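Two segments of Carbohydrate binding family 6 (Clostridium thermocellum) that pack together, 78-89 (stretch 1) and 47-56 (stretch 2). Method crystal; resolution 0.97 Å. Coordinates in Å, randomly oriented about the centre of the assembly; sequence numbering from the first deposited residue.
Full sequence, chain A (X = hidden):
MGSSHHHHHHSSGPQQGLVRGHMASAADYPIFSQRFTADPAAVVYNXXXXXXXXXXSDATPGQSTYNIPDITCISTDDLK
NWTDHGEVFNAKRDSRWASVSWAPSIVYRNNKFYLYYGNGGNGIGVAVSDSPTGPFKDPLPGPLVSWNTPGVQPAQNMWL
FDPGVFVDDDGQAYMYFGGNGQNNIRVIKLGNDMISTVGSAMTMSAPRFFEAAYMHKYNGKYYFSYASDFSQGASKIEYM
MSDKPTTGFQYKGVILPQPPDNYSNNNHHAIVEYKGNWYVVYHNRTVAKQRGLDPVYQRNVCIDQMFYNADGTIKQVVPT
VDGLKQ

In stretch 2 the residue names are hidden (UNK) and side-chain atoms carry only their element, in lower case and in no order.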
# COMPACT_ATOMS: atom_id res chain seq x y z
N ASP A 78 -9.50 13.05 14.03
CA ASP A 78 -10.07 12.54 15.26
C ASP A 78 -10.40 11.07 15.26
O ASP A 78 -10.88 10.55 16.27
CB ASP A 78 -11.31 13.37 15.73
CG ASP A 78 -12.50 13.25 14.82
OD1 ASP A 78 -12.44 12.55 13.79
OD2 ASP A 78 -13.53 13.85 15.15
N LEU A 79 -10.15 10.37 14.13
CA LEU A 79 -10.49 9.00 13.99
C LEU A 79 -12.01 8.72 14.16
O LEU A 79 -12.37 7.58 14.47
CB LEU A 79 -9.64 8.09 14.91
CG LEU A 79 -8.12 8.08 14.60
CD1 LEU A 79 -7.34 7.48 15.77
CD2 LEU A 79 -7.78 7.35 13.33
N LYS A 80 -12.82 9.73 13.87
CA LYS A 80 -14.27 9.64 13.94
C LYS A 80 -14.91 10.20 12.70
O LYS A 80 -15.84 9.54 12.14
CB LYS A 80 -14.80 10.28 15.21
CG LYS A 80 -14.30 9.66 16.52
CD LYS A 80 -14.75 10.40 17.78
CE LYS A 80 -14.05 9.86 19.02
NZ LYS A 80 -12.57 10.07 18.98
N ASN A 81 -14.56 11.42 12.31
CA ASN A 81 -15.11 12.10 11.15
C ASN A 81 -14.09 11.96 10.05
O ASN A 81 -12.97 12.46 10.21
CB ASN A 81 -15.43 13.59 11.48
CG ASN A 81 -16.30 14.23 10.39
OD1 ASN A 81 -16.19 13.95 9.23
ND2 ASN A 81 -17.18 15.15 10.79
N TRP A 82 -14.48 11.31 8.96
CA TRP A 82 -13.64 11.14 7.80
C TRP A 82 -14.09 12.09 6.71
O TRP A 82 -15.27 12.05 6.30
CB TRP A 82 -13.68 9.67 7.33
CG TRP A 82 -13.05 8.75 8.32
CD1 TRP A 82 -13.65 8.10 9.33
CD2 TRP A 82 -11.65 8.44 8.44
NE1 TRP A 82 -12.74 7.42 10.08
CE2 TRP A 82 -11.50 7.57 9.53
CE3 TRP A 82 -10.51 8.77 7.67
CZ2 TRP A 82 -10.23 7.04 9.90
CZ3 TRP A 82 -9.28 8.26 8.04
CH2 TRP A 82 -9.17 7.40 9.14
N THR A 83 -13.21 12.93 6.23
CA THR A 83 -13.48 13.82 5.12
C THR A 83 -13.10 13.18 3.82
O THR A 83 -12.01 12.60 3.69
CB THR A 83 -12.69 15.13 5.30
OG1 THR A 83 -13.07 15.71 6.56
CG2 THR A 83 -12.93 16.08 4.19
N ASP A 84 -13.98 13.25 2.84
CA ASP A 84 -13.74 12.75 1.49
C ASP A 84 -13.08 13.80 0.68
O ASP A 84 -13.67 14.84 0.40
CB ASP A 84 -15.10 12.36 0.92
CG ASP A 84 -15.05 11.74 -0.46
OD1 ASP A 84 -13.95 11.51 -1.00
OD2 ASP A 84 -16.15 11.43 -0.99
N HIS A 85 -11.84 13.54 0.22
CA HIS A 85 -11.12 14.46 -0.64
C HIS A 85 -11.23 14.12 -2.12
O HIS A 85 -10.55 14.73 -2.96
CB HIS A 85 -9.67 14.57 -0.22
CG HIS A 85 -9.49 14.99 1.20
ND1 HIS A 85 -9.86 16.23 1.67
CD2 HIS A 85 -9.04 14.32 2.27
CE1 HIS A 85 -9.54 16.30 2.95
NE2 HIS A 85 -9.07 15.15 3.37
N GLY A 86 -12.06 13.12 -2.47
CA GLY A 86 -12.24 12.75 -3.85
C GLY A 86 -11.06 11.96 -4.40
O GLY A 86 -10.25 11.38 -3.63
N GLU A 87 -10.96 11.91 -5.70
CA GLU A 87 -9.88 11.26 -6.38
C GLU A 87 -8.83 12.30 -6.68
O GLU A 87 -9.06 13.23 -7.41
CB GLU A 87 -10.34 10.45 -7.59
CG GLU A 87 -10.91 9.07 -7.23
CD GLU A 87 -12.21 9.17 -6.48
OE1 GLU A 87 -13.20 9.64 -7.10
OE2 GLU A 87 -12.28 8.77 -5.32
N VAL A 88 -7.64 12.11 -6.11
CA VAL A 88 -6.56 13.09 -6.11
C VAL A 88 -5.50 12.85 -7.18
O VAL A 88 -4.67 13.72 -7.39
CB VAL A 88 -5.89 13.15 -4.70
CG1 VAL A 88 -6.91 13.56 -3.66
CG2 VAL A 88 -5.21 11.82 -4.34
N PHE A 89 -5.60 11.72 -7.88
CA PHE A 89 -4.71 11.38 -8.97
C PHE A 89 -5.50 10.50 -9.91
O PHE A 89 -6.10 9.54 -9.47
CB PHE A 89 -3.44 10.62 -8.50
CG PHE A 89 -2.52 10.19 -9.58
CD1 PHE A 89 -1.81 11.13 -10.32
CD2 PHE A 89 -2.42 8.86 -9.94
CE1 PHE A 89 -0.97 10.74 -11.33
CE2 PHE A 89 -1.56 8.46 -10.95
CZ PHE A 89 -0.86 9.40 -11.65
N UNK A 47 -1.38 17.17 11.69
CA UNK A 47 -2.30 16.69 12.67
C UNK A 47 -3.38 15.77 12.15
O UNK A 47 -4.20 15.34 12.95
N UNK A 48 -3.41 15.51 10.84
CA UNK A 48 -4.41 14.65 10.23
C UNK A 48 -3.76 13.38 9.73
O UNK A 48 -2.61 13.36 9.27
c UNK A 48 -5.07 15.36 9.05
n UNK A 48 -7.75 16.42 7.91
c UNK A 48 -8.93 16.47 8.53
n UNK A 48 -9.17 17.25 9.57
n UNK A 48 -9.88 15.66 8.09
c UNK A 48 -5.85 16.62 9.45
c UNK A 48 -6.61 17.22 8.29
N UNK A 49 -4.56 12.32 9.73
CA UNK A 49 -4.22 11.04 9.11
C UNK A 49 -4.91 10.98 7.75
O UNK A 49 -6.15 11.04 7.69
c UNK A 49 -4.40 8.48 9.46
c UNK A 49 -5.02 7.45 10.37
c UNK A 49 -4.67 9.90 10.00
c UNK A 49 -2.94 8.21 9.27
N UNK A 50 -4.12 10.92 6.69
CA UNK A 50 -4.60 10.82 5.31
C UNK A 50 -4.42 9.39 4.86
O UNK A 50 -3.35 8.80 5.01
c UNK A 50 -4.45 15.93 5.07
c UNK A 50 -3.81 11.75 4.38
c UNK A 50 -5.17 15.28 4.09
o UNK A 50 -4.65 17.28 5.31
c UNK A 50 -3.28 13.89 5.58
c UNK A 50 -4.91 13.92 3.87
c UNK A 50 -3.50 15.24 5.81
c UNK A 50 -4.01 13.22 4.62
N UNK A 51 -5.48 8.86 4.22
CA UNK A 51 -5.44 7.50 3.63
C UNK A 51 -5.71 7.63 2.14
O UNK A 51 -6.67 8.29 1.72
c UNK A 51 -6.33 5.18 3.67
c UNK A 51 -7.37 5.65 6.49
c UNK A 51 -6.30 6.48 5.79
c UNK A 51 -6.48 6.56 4.28
N UNK A 52 -4.81 7.02 1.35
CA UNK A 52 -4.91 7.00 -0.10
C UNK A 52 -5.20 5.58 -0.51
O UNK A 52 -4.52 4.65 -0.04
c UNK A 52 -3.39 9.93 -1.15
c UNK A 52 -3.55 7.46 -0.72
c UNK A 52 -3.17 8.85 -0.33
c UNK A 52 -2.53 11.45 0.47
c UNK A 52 -2.62 9.11 0.93
c UNK A 52 -3.06 11.22 -0.79
c UNK A 52 -2.29 10.38 1.31
o UNK A 52 -2.18 12.70 0.90
N UNK A 53 -6.11 5.39 -1.46
CA UNK A 53 -6.57 4.06 -1.81
C UNK A 53 -6.68 3.93 -3.33
O UNK A 53 -7.02 4.88 -4.03
c UNK A 53 -7.96 3.77 -1.26
s UNK A 53 -8.07 3.83 0.53
N UNK A 54 -6.46 2.71 -3.82
CA UNK A 54 -7.00 2.35 -5.13
C UNK A 54 -8.48 2.67 -5.17
O UNK A 54 -9.20 2.23 -4.26
o UNK A 54 -5.53 0.41 -5.41
c UNK A 54 -6.87 0.83 -5.32
N UNK A 55 -8.95 3.41 -6.16
CA UNK A 55 -10.40 3.60 -6.33
C UNK A 55 -10.95 2.46 -7.19
O UNK A 55 -10.64 2.37 -8.38
n UNK A 55 -13.27 4.69 -6.76
c UNK A 55 -12.11 5.11 -7.37
c UNK A 55 -12.51 5.77 -8.48
n UNK A 55 -13.87 5.77 -8.54
c UNK A 55 -10.67 4.91 -6.98
c UNK A 55 -14.31 5.09 -7.50
N UNK A 56 -11.64 1.51 -6.56
CA UNK A 56 -12.33 0.46 -7.27
C UNK A 56 -13.55 1.07 -7.95
O UNK A 56 -14.51 1.43 -7.26
c UNK A 56 -12.80 -0.67 -6.31
c UNK A 56 -11.78 -1.74 -5.99
o UNK A 56 -12.04 -2.44 -4.96
o UNK A 56 -10.80 -1.94 -6.74
O HOH W 1 -12.52 14.98 8.96

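Position 47 has no side-chain atoms at all and lies clear of stretch 1, so it is glycine, G47. Its phi of 84° is a backbone setting that glycine tolerates better than any residue with a CB.

Position 48 carries seven side-chain atoms: three carbons, a nitrogen, then a carbon bearing two more nitrogens, a guanidinium whose end approaches T83. The residue is R48. Its CA-to-CB bond points sideways, but the long chain brings NH2 of R48 to 3.5 Å from OG1 of T83. A water joins the two stretches here: it accepts from NH2 of R48 at 2.9 Å, donates to O of N81 at 2.8 Å and bonds to OG1 of T83 at 2.6 Å. A long side chain ending in several donors suits this watery margin.

At position 49 four carbons, forked at the second, lie against L79 and W82; this is leucine, L49. It points toward stretch 1, where its CD2 meets CD2 of L79 at 4.0 Å and CH2 of W82 at 4.3 Å. A branched, wholly apolar side chain fills this buried place without leaving a polar group unpaired.

Position 50 has one carbon followed by a six-carbon ring bearing an oxygen, and the ring approaches H85: tyrosine, Y50. Its CA-to-CB bond points away, yet CE2 of Y50 lies 4.0 Å from NE2 of H85. The two ring planes are inclined by 30° with centroids 5.8 Å apart, slid so far that they barely overlap. A broad ring can reach the histidine from a bond directed elsewhere.

Four carbons again occupy position 51, but the fork is at the first and one arm, two carbons long, meets W82, so this is isoleucine, I51. That arm places CD1 of I51 3.6 Å from CZ3 of W82, an apolar contact well suited to a buried strand residue.

Position 52 repeats the ring of six carbons with one oxygen, its edge against V88, and is Y52. CG2 of V88 lies 4.1 Å from CD2 of Y52; the ring offers an apolar edge while its hydroxyl is hydrogen-bonded elsewhere in the structure.

Position 53, a carbon and a sulfur, and position 54, a carbon and an oxygen, do not touch stretch 1; they are C53 and S54. Such small side chains fit buried sites, and OG of S54 is hydrogen-bonded elsewhere.

Position 55 shows one carbon and a five-membered ring with two nitrogens, one face covered by E87: histidine, H55. CG of E87 stands 3.9 Å from CD2 of H55; the flat ring gives E87 a surface while ND1 bonds elsewhere.

Position 56 has two carbons, the second carrying two oxygens, out of reach of stretch 1: aspartate, D56. Both oxygens are hydrogen-bonded elsewhere.

The contact is made mostly by side chains, from strand 83-89 and the residues leading into it, against strand 48-56; the strand directions differ by 71°, and no direct hydrogen bond crosses. Apolar packing among L79, W82, L49 and I51 is joined by the V88–Y52, H85–Y50 and E87–H55 pairs, while one water supplies the polar link. Together they bury 424 Å².

Stretch 2 47-56: GRLYIYCSHD
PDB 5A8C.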